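Local coordinates for protein Epf (Streptococcus pyogenes, PDB 4ES8) that acts as a cell-surface adhesin that binds to cells through an N-terminal domain containing a carbohydrate-binding module, at residues Y89-A95 / S192-P198; T128-R132 / Q164-R169; N216-K222 / L234-D240. The contacts are given in a common frame with arbitrary orientation. Where two conformers were deposited one is given. Residue numbers count along the deposited sequence, not the author numbering.

Overall arrangement
Interactions 1 and 2 lie in the N-terminal beta-sandwich, probably the carbohydrate-binding module; interaction 3 belongs to the domain that follows, probably the fibronectin-like one, its centre about 51 Å from that of interaction 1 and about 36 Å from that of interaction 2. The first two touch: neighbouring strands 186-194 and 127-135 bring Lys193 N within 2.9 Å of Thr128 O, a probable hydrogen bond, and Lys193 packs on Phe166. All three are partly buried, but their chemistry differs. Interaction 1 joins strand ends and following loops through apolar contacts and two side-chain hydrogen bonds, interaction 2 holds a loop to a strand by backbone pairing and arginine charges, and interaction 3 is a hairpin ladder edged with water.

Interaction 1 (Y89-A95 / S192-P198); sequences YKTSTTA and SKVEKKP. With ACT (acetate ion), chain E.
Residues 89-95 leave the end of strand 84-89 through a type I turn, Lys90 to Thr93, closed by Thr93 N to Lys90 O at 3.0 Å; the Thr93 side chain (chi1 m) gives Lys90 O a second hydrogen bond, from OG1 at 2.8 Å. Opposite, strand 186-194 ends at Val194 and 195-198 continue as loop, with Thr91 CA 4.6 Å from Pro198 CA and Ala95 CA 5.1 Å from Lys196 CA. Tyr89, chi1 m and chi2 85°, points toward 192-198, its OH donating to Ser192 OG (chi1 p) at 2.6 Å. Val194 (chi1 m) sets CG1 over the Tyr89 ring face, 4.0 Å from the centroid, a CH-pi contact. The tyrosine thus bridges the two sheets of a beta-sandwich, since strands 84-89 and 186-194 belong to different ones, and Ile127 and Tyr97 pack beside it. Pro198 CG lies 4.1 Å from Tyr89 CB and 3.4 Å from Lys90 O. Lys197 (chi1 to chi3 t, chi4 107°) hydrogen-bonds through NZ to Thr93 O at 3.1 Å. Water 1 links Thr91 O (3.1 Å) to Pro198 O (2.8 Å). Lys90 (chi1 to chi3 m) points its CA-to-CB bond away; its NZ donates to acetate OXT at 2.8 Å and pairs with Asp201.

Interaction 2 (T128-R132 / Q164-R169); sequences TVDYR and QGFKQR
A loop pairs with the edge of a beta-sandwich strand here: 164-169, between strands 154-159 and 172-180 of one sheet, lies along 128-132 of the other. A single antiparallel bridge pairs Val129 with Lys167, both hydrogen bonds made: Val129 N to Lys167 O (2.9 Å) and Lys167 N to Val129 O (3.1 Å). Val129 O also accepts from Arg169 NE (2.9 Å) and NH2 (3.1 Å). Arg169 (chi1 m, chi2 and chi3 t) lays its guanidinium over Tyr131, CZ 4.7 Å from the ring centroid in an off-centre cation-pi contact; NH1 is satisfied by Glu162, and Tyr131 OH by Gln120. Asp130 (chi1 t) receives Arg132 NE on OD2 at 2.8 Å, a salt bridge, and a weak bond from Gly165 N on OD1, also 2.8 Å. Gly165 has phi/psi 99/157, where a CB would jam against the preceding carbonyl. Phe166 (chi1 m) presents its ring face to Asp130 CB, 3.9 Å from the centroid. Gln164 NE2, also held by Glu150, donates almost linearly to Tyr131 O at 2.9 Å.

Interaction 3 (N216-K222 / L234-D240); sequences NPSQLDK and LTLKSDD
Six firm hydrogen bonds and one weak one cross between 216-222 and 234-240 around an antiparallel hairpin containing a classic beta bulge. Gln219 and Lys237 form a hydrogen-bonded pair, Gln219 N to Lys237 O 2.8 Å and Lys237 N to Gln219 O 2.9 Å; Leu220 and Leu236 are a non-hydrogen-bonded pair. Asp221 and Lys222 then both face Thr235: Thr235 O accepts from Asp221 N at 2.8 Å and weakly from Lys222 N at 3.4 Å, while Thr235 N donates to Lys222 O at 2.8 Å. Asp221 has phi/psi -84/-49. Beyond the ladder, Gln219 (chi1 m, chi2 95°) curls OE1 to Asp239 N at 2.9 Å, and Asn216 ND2 reaches Asp240 OD2 at 3.0 Å. Water 5 bridges Asp221 OD2 and Leu236 O, both at 2.9 Å; water 6 joins Asp221 O to Lys237 NZ, both at 2.8 Å. The side chains of Gln219, Lys222, Thr235 and Lys237 share one face, where Lys222 CE lies 3.6 Å from Thr235 OG1. Leu220, Leu234 and Leu236 instead pack on Phe309, Ile295 and their neighbours in the facing four-stranded sheet, an arrangement consistent with a fibronectin-like domain. Leu220 (chi1 t, chi2 p) places CD1 3.8 Å from Leu234 CB.

Interaction 1 (Y89-A95 / S192-P198)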
# COMPACT_ATOMS: atom_id res chain seq x y z
N TYR A 89 -10.80 -15.92 22.05
CA TYR A 89 -11.15 -15.28 23.34
C TYR A 89 -11.68 -16.36 24.30
O TYR A 89 -12.58 -17.13 23.93
CB TYR A 89 -12.19 -14.17 23.15
CG TYR A 89 -11.70 -13.05 22.28
CD1 TYR A 89 -11.81 -13.12 20.89
CD2 TYR A 89 -11.10 -11.92 22.83
CE1 TYR A 89 -11.34 -12.09 20.07
CE2 TYR A 89 -10.64 -10.88 22.03
CZ TYR A 89 -10.76 -10.97 20.65
OH TYR A 89 -10.31 -9.94 19.86
N LYS A 90 -11.08 -16.46 25.48
CA LYS A 90 -11.47 -17.46 26.47
C LYS A 90 -12.50 -16.91 27.43
O LYS A 90 -12.64 -15.71 27.57
CB LYS A 90 -10.23 -17.95 27.27
CG LYS A 90 -9.06 -18.43 26.40
CD LYS A 90 -9.33 -19.75 25.70
CE LYS A 90 -9.35 -20.92 26.68
NZ LYS A 90 -9.60 -22.23 25.97
N THR A 91 -13.18 -17.81 28.18
CA THR A 91 -14.18 -17.38 29.15
C THR A 91 -13.57 -16.50 30.27
O THR A 91 -14.31 -15.76 30.90
CB THR A 91 -14.91 -18.59 29.79
OG1 THR A 91 -13.96 -19.38 30.48
CG2 THR A 91 -15.64 -19.44 28.77
N SER A 92 -12.25 -16.63 30.53
CA SER A 92 -11.62 -15.83 31.60
C SER A 92 -11.35 -14.38 31.15
O SER A 92 -10.96 -13.55 31.99
CB SER A 92 -10.32 -16.50 32.05
OG SER A 92 -9.43 -16.65 30.96
N THR A 93 -11.55 -14.06 29.85
CA THR A 93 -11.38 -12.69 29.33
C THR A 93 -12.21 -11.70 30.12
O THR A 93 -13.37 -11.98 30.40
CB THR A 93 -11.86 -12.65 27.84
OG1 THR A 93 -11.04 -13.49 27.04
CG2 THR A 93 -11.83 -11.24 27.25
N THR A 94 -11.63 -10.54 30.46
CA THR A 94 -12.37 -9.45 31.07
C THR A 94 -12.83 -8.55 29.95
O THR A 94 -12.00 -7.93 29.29
CB THR A 94 -11.53 -8.69 32.11
OG1 THR A 94 -11.13 -9.60 33.14
CG2 THR A 94 -12.30 -7.48 32.72
N ALA A 95 -14.13 -8.47 29.74
CA ALA A 95 -14.66 -7.69 28.64
C ALA A 95 -15.05 -6.28 29.06
O ALA A 95 -15.41 -6.09 30.23
CB ALA A 95 -15.86 -8.41 28.03
N SER A 192 -10.18 -7.26 16.38
CA SER A 192 -11.43 -7.90 16.82
C SER A 192 -11.65 -7.59 18.28
O SER A 192 -10.72 -7.17 18.98
CB SER A 192 -11.41 -9.40 16.56
OG SER A 192 -10.35 -10.06 17.23
N LYS A 193 -12.89 -7.76 18.74
CA LYS A 193 -13.15 -7.51 20.14
C LYS A 193 -14.37 -8.27 20.61
O LYS A 193 -15.20 -8.68 19.80
CB LYS A 193 -13.27 -6.01 20.43
CG LYS A 193 -14.59 -5.38 20.06
CD LYS A 193 -14.68 -3.98 20.70
CE LYS A 193 -15.77 -3.12 20.14
NZ LYS A 193 -15.71 -1.75 20.70
N VAL A 194 -14.45 -8.43 21.94
CA VAL A 194 -15.63 -8.96 22.62
C VAL A 194 -16.14 -7.84 23.52
O VAL A 194 -15.33 -7.15 24.15
CB VAL A 194 -15.39 -10.29 23.39
CG1 VAL A 194 -15.11 -11.43 22.40
CG2 VAL A 194 -14.26 -10.20 24.42
N GLU A 195 -17.46 -7.68 23.61
CA GLU A 195 -18.10 -6.68 24.48
C GLU A 195 -18.53 -7.28 25.78
O GLU A 195 -18.71 -6.56 26.76
CB GLU A 195 -19.34 -6.05 23.80
CG GLU A 195 -19.03 -5.30 22.53
CD GLU A 195 -18.73 -3.83 22.68
OE1 GLU A 195 -18.32 -3.39 23.78
OE2 GLU A 195 -18.90 -3.11 21.67
N LYS A 196 -18.79 -8.60 25.80
CA LYS A 196 -19.23 -9.25 27.02
C LYS A 196 -18.38 -10.49 27.24
O LYS A 196 -17.73 -10.98 26.31
CB LYS A 196 -20.74 -9.53 27.03
CG LYS A 196 -21.25 -10.56 26.05
CD LYS A 196 -22.71 -10.87 26.37
CE LYS A 196 -23.45 -11.42 25.18
NZ LYS A 196 -24.92 -11.38 25.36
N LYS A 197 -18.33 -10.96 28.48
CA LYS A 197 -17.52 -12.10 28.84
C LYS A 197 -17.95 -13.34 28.03
O LYS A 197 -19.13 -13.70 28.03
CB LYS A 197 -17.64 -12.36 30.34
CG LYS A 197 -16.51 -13.19 30.90
CD LYS A 197 -16.38 -13.02 32.44
CE LYS A 197 -14.98 -13.30 32.94
NZ LYS A 197 -14.29 -12.04 33.33
N PRO A 198 -17.01 -13.98 27.32
CA PRO A 198 -17.36 -15.22 26.58
C PRO A 198 -17.86 -16.34 27.50
O PRO A 198 -17.43 -16.46 28.66
CB PRO A 198 -16.02 -15.65 25.96
CG PRO A 198 -15.23 -14.35 25.87
CD PRO A 198 -15.57 -13.67 27.18
C ACT E . -6.68 -23.46 24.22
O ACT E . -6.32 -23.69 25.40
OXT ACT E . -7.83 -23.03 23.97
CH3 ACT E . -5.73 -23.87 23.11
O HOH W 1 -17.31 -16.18 31.47

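Interaction 2 (T128-R132 / Q164-R169)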
# COMPACT_ATOMS: atom_id res chain seq x y z
N THR A 128 -16.75 -8.70 17.21
CA THR A 128 -16.92 -7.66 16.20
C THR A 128 -15.52 -7.35 15.68
O THR A 128 -14.51 -7.66 16.34
CB THR A 128 -17.69 -6.45 16.72
OG1 THR A 128 -17.08 -6.00 17.93
CG2 THR A 128 -19.18 -6.79 16.98
N VAL A 129 -15.45 -6.89 14.44
CA VAL A 129 -14.19 -6.76 13.71
C VAL A 129 -14.04 -5.39 13.09
O VAL A 129 -15.02 -4.79 12.62
CB VAL A 129 -14.22 -7.88 12.60
CG1 VAL A 129 -13.06 -7.77 11.61
CG2 VAL A 129 -14.26 -9.28 13.22
N ASP A 130 -12.78 -4.93 13.02
CA ASP A 130 -12.43 -3.68 12.34
C ASP A 130 -11.19 -3.94 11.49
O ASP A 130 -10.40 -4.84 11.81
CB ASP A 130 -12.18 -2.53 13.34
CG ASP A 130 -12.10 -1.13 12.72
OD1 ASP A 130 -12.47 -0.98 11.52
OD2 ASP A 130 -11.65 -0.19 13.41
N TYR A 131 -11.04 -3.17 10.42
CA TYR A 131 -9.87 -3.24 9.51
C TYR A 131 -9.30 -1.84 9.39
O TYR A 131 -10.03 -0.91 9.06
CB TYR A 131 -10.24 -3.74 8.11
CG TYR A 131 -11.11 -4.97 8.02
CD1 TYR A 131 -10.79 -6.14 8.72
CD2 TYR A 131 -12.20 -5.02 7.15
CE1 TYR A 131 -11.55 -7.30 8.57
CE2 TYR A 131 -12.96 -6.17 7.00
CZ TYR A 131 -12.64 -7.31 7.72
OH TYR A 131 -13.41 -8.44 7.59
N ARG A 132 -8.01 -1.70 9.66
CA ARG A 132 -7.38 -0.39 9.57
C ARG A 132 -6.06 -0.47 8.88
O ARG A 132 -5.51 -1.56 8.75
CB ARG A 132 -7.15 0.17 10.99
CG ARG A 132 -8.42 0.48 11.80
CD ARG A 132 -9.04 1.82 11.44
NE ARG A 132 -10.34 1.95 12.09
CZ ARG A 132 -11.14 2.99 11.92
NH1 ARG A 132 -10.80 3.97 11.09
NH2 ARG A 132 -12.31 3.05 12.55
N GLN A 164 -15.65 1.09 8.26
CA GLN A 164 -14.66 0.84 9.31
C GLN A 164 -15.35 1.05 10.68
O GLN A 164 -16.49 1.51 10.75
CB GLN A 164 -13.43 1.75 9.15
CG GLN A 164 -12.60 1.34 7.95
CD GLN A 164 -11.45 2.28 7.77
OE1 GLN A 164 -11.63 3.43 7.34
NE2 GLN A 164 -10.24 1.80 8.11
N GLY A 165 -14.66 0.68 11.74
CA GLY A 165 -15.21 0.65 13.08
C GLY A 165 -15.60 -0.78 13.37
O GLY A 165 -15.83 -1.58 12.45
N PHE A 166 -15.68 -1.14 14.66
CA PHE A 166 -16.02 -2.51 15.02
C PHE A 166 -17.47 -2.81 14.70
O PHE A 166 -18.38 -2.15 15.20
CB PHE A 166 -15.76 -2.78 16.51
CG PHE A 166 -14.30 -2.87 16.84
CD1 PHE A 166 -13.61 -4.07 16.68
CD2 PHE A 166 -13.60 -1.75 17.28
CE1 PHE A 166 -12.24 -4.15 16.96
CE2 PHE A 166 -12.23 -1.84 17.60
CZ PHE A 166 -11.56 -3.04 17.42
N LYS A 167 -17.66 -3.85 13.90
CA LYS A 167 -18.99 -4.27 13.45
C LYS A 167 -19.03 -5.76 13.23
O LYS A 167 -17.99 -6.40 13.04
CB LYS A 167 -19.30 -3.61 12.06
CG LYS A 167 -19.39 -2.09 12.05
CD LYS A 167 -20.08 -1.60 10.81
CE LYS A 167 -20.56 -0.17 11.02
NZ LYS A 167 -21.87 0.08 10.34
N GLN A 168 -20.24 -6.33 13.18
CA GLN A 168 -20.40 -7.68 12.67
C GLN A 168 -20.20 -7.59 11.15
O GLN A 168 -20.60 -6.59 10.54
CB GLN A 168 -21.81 -8.22 12.99
CG GLN A 168 -22.03 -8.51 14.46
CD GLN A 168 -23.29 -9.34 14.60
OE1 GLN A 168 -24.39 -8.92 14.21
NE2 GLN A 168 -23.15 -10.56 15.09
N ARG A 169 -19.54 -8.57 10.53
CA ARG A 169 -19.30 -8.54 9.09
C ARG A 169 -19.64 -9.86 8.45
O ARG A 169 -19.53 -10.91 9.11
CB ARG A 169 -17.81 -8.21 8.79
CG ARG A 169 -17.36 -6.88 9.37
CD ARG A 169 -15.91 -6.53 9.04
NE ARG A 169 -15.58 -5.32 9.80
CZ ARG A 169 -15.81 -4.08 9.37
NH1 ARG A 169 -16.18 -3.85 8.11
NH2 ARG A 169 -15.58 -3.04 10.17

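Interaction 3 (N216-K222 / L234-D240)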
# COMPACT_ATOMS: atom_id res chain seq x y z
N ASN A 216 -2.62 4.89 -10.81
CA ASN A 216 -2.78 5.25 -12.21
C ASN A 216 -1.57 6.04 -12.67
O ASN A 216 -1.08 6.91 -11.93
CB ASN A 216 -4.04 6.09 -12.42
CG ASN A 216 -5.29 5.30 -12.20
OD1 ASN A 216 -5.44 4.18 -12.70
ND2 ASN A 216 -6.20 5.86 -11.43
N PRO A 217 -1.09 5.79 -13.90
CA PRO A 217 0.03 6.59 -14.40
C PRO A 217 -0.39 8.05 -14.54
O PRO A 217 -1.58 8.35 -14.75
CB PRO A 217 0.34 5.98 -15.77
CG PRO A 217 -0.93 5.31 -16.19
CD PRO A 217 -1.58 4.83 -14.91
N SER A 218 0.58 8.95 -14.42
CA SER A 218 0.36 10.38 -14.64
C SER A 218 -0.02 10.60 -16.13
O SER A 218 0.03 9.67 -16.97
CB SER A 218 1.62 11.15 -14.29
OG SER A 218 2.70 10.73 -15.12
N GLN A 219 -0.39 11.84 -16.44
CA GLN A 219 -0.77 12.24 -17.79
C GLN A 219 0.09 13.38 -18.26
O GLN A 219 0.61 14.12 -17.44
CB GLN A 219 -2.25 12.67 -17.85
CG GLN A 219 -3.25 11.57 -17.50
CD GLN A 219 -3.65 11.60 -16.05
OE1 GLN A 219 -3.93 12.66 -15.48
NE2 GLN A 219 -3.73 10.43 -15.43
N LEU A 220 0.22 13.53 -19.59
CA LEU A 220 0.99 14.65 -20.10
C LEU A 220 0.09 15.90 -20.08
O LEU A 220 -0.97 15.89 -20.70
CB LEU A 220 1.52 14.39 -21.52
CG LEU A 220 2.42 15.52 -22.10
CD1 LEU A 220 3.78 15.55 -21.41
CD2 LEU A 220 2.58 15.38 -23.63
N ASP A 221 0.52 16.94 -19.36
CA ASP A 221 -0.18 18.22 -19.30
C ASP A 221 0.24 19.04 -20.50
O ASP A 221 -0.61 19.56 -21.22
CB ASP A 221 0.12 18.96 -17.98
CG ASP A 221 -0.73 20.19 -17.71
OD1 ASP A 221 -1.81 20.32 -18.33
OD2 ASP A 221 -0.34 20.99 -16.82
N LYS A 222 1.56 19.12 -20.74
CA LYS A 222 2.12 19.84 -21.90
C LYS A 222 3.52 19.36 -22.17
O LYS A 222 4.24 18.90 -21.27
CB LYS A 222 2.07 21.38 -21.73
CG LYS A 222 2.90 21.95 -20.59
CD LYS A 222 2.91 23.48 -20.59
CE LYS A 222 3.86 24.02 -19.54
NZ LYS A 222 3.95 25.50 -19.57
N LEU A 234 8.74 17.95 -20.28
CA LEU A 234 7.39 17.40 -20.18
C LEU A 234 6.77 17.75 -18.84
O LEU A 234 7.35 17.43 -17.80
CB LEU A 234 7.40 15.88 -20.34
CG LEU A 234 8.02 15.33 -21.63
CD1 LEU A 234 7.92 13.85 -21.65
CD2 LEU A 234 7.30 15.88 -22.91
N THR A 235 5.61 18.42 -18.87
CA THR A 235 4.89 18.75 -17.64
C THR A 235 3.85 17.66 -17.38
O THR A 235 2.97 17.43 -18.20
CB THR A 235 4.24 20.15 -17.75
OG1 THR A 235 5.26 21.12 -17.98
CG2 THR A 235 3.43 20.54 -16.50
N LEU A 236 3.96 16.99 -16.23
CA LEU A 236 3.01 15.94 -15.88
C LEU A 236 1.89 16.44 -14.97
O LEU A 236 2.07 17.41 -14.21
CB LEU A 236 3.74 14.81 -15.13
CG LEU A 236 4.93 14.14 -15.83
CD1 LEU A 236 5.55 13.09 -14.91
CD2 LEU A 236 4.51 13.54 -17.17
N LYS A 237 0.74 15.78 -15.06
CA LYS A 237 -0.43 16.06 -14.23
C LYS A 237 -1.07 14.73 -13.83
O LYS A 237 -0.76 13.70 -14.44
CB LYS A 237 -1.44 16.96 -14.98
CG LYS A 237 -2.14 16.26 -16.15
CD LYS A 237 -3.12 17.17 -16.89
CE LYS A 237 -3.66 16.48 -18.12
NZ LYS A 237 -4.51 17.39 -18.96
N SER A 238 -1.98 14.75 -12.84
CA SER A 238 -2.70 13.56 -12.44
C SER A 238 -4.14 13.90 -12.14
O SER A 238 -4.40 14.69 -11.21
CB SER A 238 -2.06 12.92 -11.22
OG SER A 238 -2.87 11.87 -10.72
N ASP A 239 -5.07 13.31 -12.89
CA ASP A 239 -6.50 13.53 -12.68
C ASP A 239 -6.95 13.14 -11.28
O ASP A 239 -7.87 13.73 -10.72
CB ASP A 239 -7.31 12.74 -13.71
CG ASP A 239 -7.31 13.35 -15.11
OD1 ASP A 239 -6.78 14.46 -15.27
OD2 ASP A 239 -7.84 12.70 -16.03
N ASP A 240 -6.28 12.10 -10.67
CA ASP A 240 -6.75 11.67 -9.34
C ASP A 240 -5.93 12.26 -8.15
O ASP A 240 -6.01 11.75 -7.02
CB ASP A 240 -6.84 10.14 -9.25
CG ASP A 240 -5.54 9.40 -9.39
OD1 ASP A 240 -4.48 10.04 -9.20
OD2 ASP A 240 -5.58 8.18 -9.64
O HOH W 2 -3.80 6.50 -8.95
O HOH W 3 -2.53 9.49 -11.82
O HOH W 4 -5.05 10.06 -12.49
O HOH W 5 0.45 19.82 -14.34
O HOH W 6 -3.29 19.32 -20.50